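Local coordinates for inositol monophosphatase family protein (Staphylococcus aureus, PDB 5I3S), which probably hydrolyses inositol monophosphate or related phosphate monoesters, having the sugar phosphatase fold of the FIG superfamily, at residues 63-68 / 205-210; 100-105 / 112-117. One frame throughout, in Å; residues are numbered along the deposited sequence.

Contact 1 of 2, residues 63-68 / 205-210; sequences LGEEGH and QPWDFA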
# COMPACT_ATOMS: atom_id res chain seq x y z
N LEU A 63 -22.39 -13.59 11.99
CA LEU A 63 -22.09 -13.88 10.58
C LEU A 63 -20.60 -13.78 10.36
O LEU A 63 -20.03 -12.70 10.37
CB LEU A 63 -22.82 -12.92 9.66
CG LEU A 63 -22.54 -13.02 8.17
CD1 LEU A 63 -22.99 -14.36 7.64
CD2 LEU A 63 -23.21 -11.90 7.38
N GLY A 64 -19.95 -14.92 10.17
CA GLY A 64 -18.50 -14.96 10.16
C GLY A 64 -17.79 -15.59 8.96
O GLY A 64 -18.34 -16.48 8.27
N GLU A 65 -16.55 -15.14 8.76
CA GLU A 65 -15.72 -15.52 7.63
C GLU A 65 -15.39 -16.99 7.77
O GLU A 65 -15.55 -17.74 6.81
CB GLU A 65 -14.45 -14.65 7.57
CG GLU A 65 -13.37 -15.05 6.53
CD GLU A 65 -12.50 -16.26 6.96
OE1 GLU A 65 -12.28 -16.48 8.16
OE2 GLU A 65 -12.03 -17.01 6.08
N GLU A 66 -14.96 -17.38 8.97
CA GLU A 66 -14.65 -18.78 9.30
C GLU A 66 -15.89 -19.73 9.27
O GLU A 66 -15.74 -20.95 9.46
CB GLU A 66 -13.88 -18.86 10.66
CG GLU A 66 -12.83 -19.96 10.77
CD GLU A 66 -11.48 -19.66 10.07
OE1 GLU A 66 -11.35 -18.67 9.30
OE2 GLU A 66 -10.52 -20.44 10.29
N GLY A 67 -17.09 -19.19 9.04
CA GLY A 67 -18.27 -19.97 8.65
C GLY A 67 -19.50 -19.86 9.56
O GLY A 67 -20.59 -20.27 9.15
N HIS A 68 -19.35 -19.30 10.77
CA HIS A 68 -20.44 -19.25 11.78
C HIS A 68 -21.70 -18.50 11.31
O HIS A 68 -21.64 -17.60 10.46
CB HIS A 68 -19.94 -18.63 13.11
CG HIS A 68 -18.87 -19.43 13.81
ND1 HIS A 68 -19.13 -20.25 14.89
CD2 HIS A 68 -17.53 -19.52 13.60
CE1 HIS A 68 -18.01 -20.82 15.30
NE2 HIS A 68 -17.02 -20.39 14.53
N GLN A 205 -16.95 -9.97 0.44
CA GLN A 205 -17.86 -10.52 1.38
C GLN A 205 -18.30 -9.50 2.44
O GLN A 205 -17.55 -8.58 2.75
CB GLN A 205 -17.18 -11.72 2.03
CG GLN A 205 -16.90 -12.84 1.02
CD GLN A 205 -18.18 -13.59 0.61
OE1 GLN A 205 -19.30 -13.28 1.05
NE2 GLN A 205 -18.00 -14.63 -0.18
N PRO A 206 -19.51 -9.69 3.03
CA PRO A 206 -20.06 -8.75 3.99
C PRO A 206 -19.13 -8.45 5.17
O PRO A 206 -19.08 -7.29 5.65
CB PRO A 206 -21.33 -9.42 4.49
CG PRO A 206 -21.55 -10.67 3.71
CD PRO A 206 -20.43 -10.82 2.74
N TRP A 207 -18.42 -9.48 5.61
CA TRP A 207 -17.47 -9.36 6.72
C TRP A 207 -16.20 -8.55 6.37
O TRP A 207 -15.49 -8.13 7.27
CB TRP A 207 -17.06 -10.74 7.28
CG TRP A 207 -16.61 -11.75 6.27
CD1 TRP A 207 -15.38 -11.83 5.71
CD2 TRP A 207 -17.37 -12.84 5.73
NE1 TRP A 207 -15.33 -12.90 4.83
CE2 TRP A 207 -16.54 -13.53 4.83
CE3 TRP A 207 -18.68 -13.28 5.91
CZ2 TRP A 207 -16.98 -14.67 4.12
CZ3 TRP A 207 -19.12 -14.41 5.20
CH2 TRP A 207 -18.26 -15.08 4.32
N ASP A 208 -15.95 -8.30 5.09
CA ASP A 208 -14.87 -7.38 4.72
C ASP A 208 -15.29 -5.88 4.68
O ASP A 208 -14.46 -5.00 4.86
CB ASP A 208 -14.24 -7.78 3.40
CG ASP A 208 -13.61 -9.19 3.44
OD1 ASP A 208 -13.90 -9.93 2.49
OD2 ASP A 208 -12.92 -9.55 4.41
N PHE A 209 -16.57 -5.58 4.48
CA PHE A 209 -16.97 -4.20 4.47
C PHE A 209 -17.82 -3.73 5.61
O PHE A 209 -17.91 -2.51 5.80
CB PHE A 209 -17.63 -3.81 3.15
CG PHE A 209 -18.82 -4.63 2.78
CD1 PHE A 209 -20.04 -4.41 3.38
CD2 PHE A 209 -18.71 -5.61 1.79
CE1 PHE A 209 -21.14 -5.13 2.99
CE2 PHE A 209 -19.80 -6.36 1.41
CZ PHE A 209 -21.03 -6.10 2.01
N ALA A 210 -18.42 -4.63 6.36
CA ALA A 210 -19.38 -4.23 7.39
C ALA A 210 -18.84 -3.24 8.41
O ALA A 210 -19.46 -2.22 8.64
CB ALA A 210 -19.96 -5.44 8.10

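Contact 2 of 2, residues 100-105 / 112-117; sequences ISIGIY and AGFVYD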
# COMPACT_ATOMS: atom_id res chain seq x y z
N ILE A 100 -8.58 -7.16 12.14
CA ILE A 100 -9.83 -7.79 12.52
C ILE A 100 -10.92 -6.72 12.28
O ILE A 100 -10.68 -5.52 12.55
CB ILE A 100 -9.89 -8.21 13.99
CG1 ILE A 100 -8.65 -8.99 14.42
CG2 ILE A 100 -11.17 -9.03 14.24
CD1 ILE A 100 -8.44 -9.00 15.93
N SER A 101 -12.06 -7.15 11.73
CA SER A 101 -13.18 -6.29 11.39
C SER A 101 -14.49 -6.81 11.98
O SER A 101 -14.85 -7.94 11.77
CB SER A 101 -13.36 -6.22 9.87
OG SER A 101 -14.38 -5.30 9.47
N ILE A 102 -15.25 -5.95 12.64
CA ILE A 102 -16.50 -6.35 13.30
C ILE A 102 -17.50 -5.30 12.98
O ILE A 102 -17.27 -4.13 13.24
CB ILE A 102 -16.35 -6.45 14.85
CG1 ILE A 102 -15.62 -7.74 15.22
CG2 ILE A 102 -17.68 -6.38 15.57
CD1 ILE A 102 -15.26 -7.88 16.69
N GLY A 103 -18.59 -5.71 12.34
CA GLY A 103 -19.73 -4.85 12.14
C GLY A 103 -20.87 -5.41 12.97
O GLY A 103 -21.08 -6.64 13.06
N ILE A 104 -21.60 -4.52 13.59
CA ILE A 104 -22.72 -4.94 14.38
C ILE A 104 -23.93 -4.26 13.88
O ILE A 104 -23.96 -3.07 13.74
CB ILE A 104 -22.52 -4.62 15.85
CG1 ILE A 104 -21.34 -5.44 16.35
CG2 ILE A 104 -23.83 -4.92 16.64
CD1 ILE A 104 -20.97 -5.10 17.79
N TYR A 105 -24.96 -5.05 13.64
CA TYR A 105 -26.20 -4.58 13.04
C TYR A 105 -27.36 -5.01 13.92
O TYR A 105 -27.35 -6.12 14.44
CB TYR A 105 -26.35 -5.17 11.62
CG TYR A 105 -25.61 -4.44 10.50
CD1 TYR A 105 -26.31 -3.95 9.41
CD2 TYR A 105 -24.20 -4.29 10.49
CE1 TYR A 105 -25.68 -3.29 8.36
CE2 TYR A 105 -23.54 -3.63 9.44
CZ TYR A 105 -24.29 -3.12 8.36
OH TYR A 105 -23.73 -2.45 7.25
N ALA A 112 -22.78 -0.36 14.97
CA ALA A 112 -21.39 -0.00 15.25
C ALA A 112 -20.45 -0.72 14.29
O ALA A 112 -20.78 -1.81 13.83
CB ALA A 112 -21.05 -0.37 16.69
N GLY A 113 -19.30 -0.12 14.01
CA GLY A 113 -18.22 -0.77 13.26
C GLY A 113 -16.80 -0.58 13.84
O GLY A 113 -16.47 0.49 14.45
N PHE A 114 -15.97 -1.61 13.62
CA PHE A 114 -14.62 -1.70 14.17
C PHE A 114 -13.66 -2.31 13.16
O PHE A 114 -13.94 -3.39 12.67
CB PHE A 114 -14.59 -2.58 15.44
CG PHE A 114 -15.58 -2.15 16.52
CD1 PHE A 114 -15.20 -1.28 17.52
CD2 PHE A 114 -16.89 -2.65 16.52
CE1 PHE A 114 -16.11 -0.90 18.52
CE2 PHE A 114 -17.80 -2.27 17.51
CZ PHE A 114 -17.41 -1.40 18.51
N VAL A 115 -12.54 -1.63 12.84
CA VAL A 115 -11.42 -2.27 12.13
C VAL A 115 -10.11 -2.03 12.89
O VAL A 115 -9.69 -0.89 13.11
CB VAL A 115 -11.37 -2.04 10.57
CG1 VAL A 115 -12.62 -1.41 9.99
CG2 VAL A 115 -10.20 -1.29 10.09
N TYR A 116 -9.52 -3.12 13.37
CA TYR A 116 -8.40 -3.07 14.30
C TYR A 116 -7.16 -3.46 13.59
O TYR A 116 -7.04 -4.61 13.17
CB TYR A 116 -8.61 -4.00 15.51
CG TYR A 116 -7.53 -3.92 16.59
CD1 TYR A 116 -6.88 -2.71 16.89
CD2 TYR A 116 -7.19 -5.04 17.36
CE1 TYR A 116 -5.91 -2.64 17.90
CE2 TYR A 116 -6.23 -4.95 18.35
CZ TYR A 116 -5.59 -3.75 18.61
OH TYR A 116 -4.63 -3.66 19.57
N ASP A 117 -6.26 -2.50 13.39
CA ASP A 117 -4.98 -2.75 12.71
C ASP A 117 -4.10 -3.33 13.81
O ASP A 117 -3.52 -2.62 14.61
CB ASP A 117 -4.39 -1.47 12.07
CG ASP A 117 -3.07 -1.70 11.34
OD1 ASP A 117 -2.34 -2.68 11.67
OD2 ASP A 117 -2.75 -0.89 10.44

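Contact 1 of 2, residues 63-68 / 205-210
Trp207 carries CG between its backbone N and carbonyl carbon (chi1 51°), while Glu65 holds CG anti to its own N (chi1 172°); the indole lies against the backbone and first side-chain carbons of the glutamate. The residues belong to two sequence motifs of the inositol monophosphatase fold: Gly-Glu-Glu, which leaves strand 61-64 through a type I turn from Gly64 to Gly67, and Trp-Asp, at the start of helix 206-218. Glu65 CB forms a CH-pi contact, 3.5 Å from the centroid of the five-membered ring of Trp207 and almost on its normal. On the same face, Glu65 CA sits 3.5 Å above the indole plane, over its centre. A broad flat ring suits this place because it can cover bare backbone; Gly64 O, over that face too, lies 3.8 Å from Trp207 CZ3. Gln205 CB, from the tryptophan's own segment, lies over the opposite face, offset toward the rim. The carboxylate of Glu65 stands 83° from the ring plane and leads away from it. Nearby, Asp208 OD2 lies close to carboxylate oxygens of Asp83 and Asp86, an acidic cluster consistent with the metal site of related enzymes. Leu63 extends the packing: its CG reaches the edge of the indole, and its branch CD2 meets Pro206 CG at 4.2 Å.

Contact 2 of 2, residues 100-105 / 112-117
Ile100, Ile102 and Ile104 bind Tyr116, Phe114 and Ala112 through six backbone hydrogen bonds, two for each pair, making this the core of an antiparallel beta hairpin. The axes of the two strand segments approach to 4.7 Å, with 176° between their directions. Tyr116 N to Ile100 O, 2.8 Å, is almost straight at the hydrogen (173°), whereas the return bond from Ile100 N to Tyr116 O is longer, at 3.2 Å, and bent. CA-H...O contacts fill in between: Ser101 CA lies 3.3 Å from Phe114 O, and Val115 CA and Gly113 CA approach Ile100 O and Ile102 O.

All six residues of the hydrogen-bonded pairs put their side chains on one face. With CG anti to its carbonyl carbon, beside its own N (chi1 -54°), Phe114 has CD2 3.9 Å from the CG2 branch of Ile102, and Ile102 O lies near the ring plane, at the edge. Ile104 CD1 approaches CE2 of the same ring obliquely, while Ile100 CD1 reaches the edge of the Tyr116 ring. Branched isoleucines suit an extended strand and offer methyl groups to these aromatics. The other face carries Ser101, Val115 and the pair Gly103-Gly113, whose CA atoms are 4.5 Å apart and whose lack of side chains keeps the sheet surface flat there.

Farther out, helix 2-24 sets Ala7 and Ile11 against Phe114, and helix 184-193 sets Leu186 and Val189 against Val115. Tyr116 OH is hydrogen-bonded to Asp121 OD1. Ser101 and Gly103 bond through their backbones to strand 78-83, Gly113 to strand 122-127. The chemistry implies a division of labour: backbone bonds fix the register inside the buried sheet, while hydrocarbon and aromatic side chains join it to the helices on its two faces.

Contact 2 is wholly buried, whereas contact 1 is only partly so, and both reach the same mixed sheet. Contact 1 joins an edge strand, 61-64, and the turn beyond to the start of helix 206-218; contact 2 pairs two neighbouring interior strands. Their chemistry differs accordingly: contact 2 rests on backbone hydrogen bonds, contact 1 on an indole face and apolar packing, without hydrogen bonds between its segments. In sequence the hairpin falls between the two segments of contact 1. The helix links them in space: Ala210 CB packs 4.1 Å from Gly103 CA, a close approach that small residues on both sides make possible.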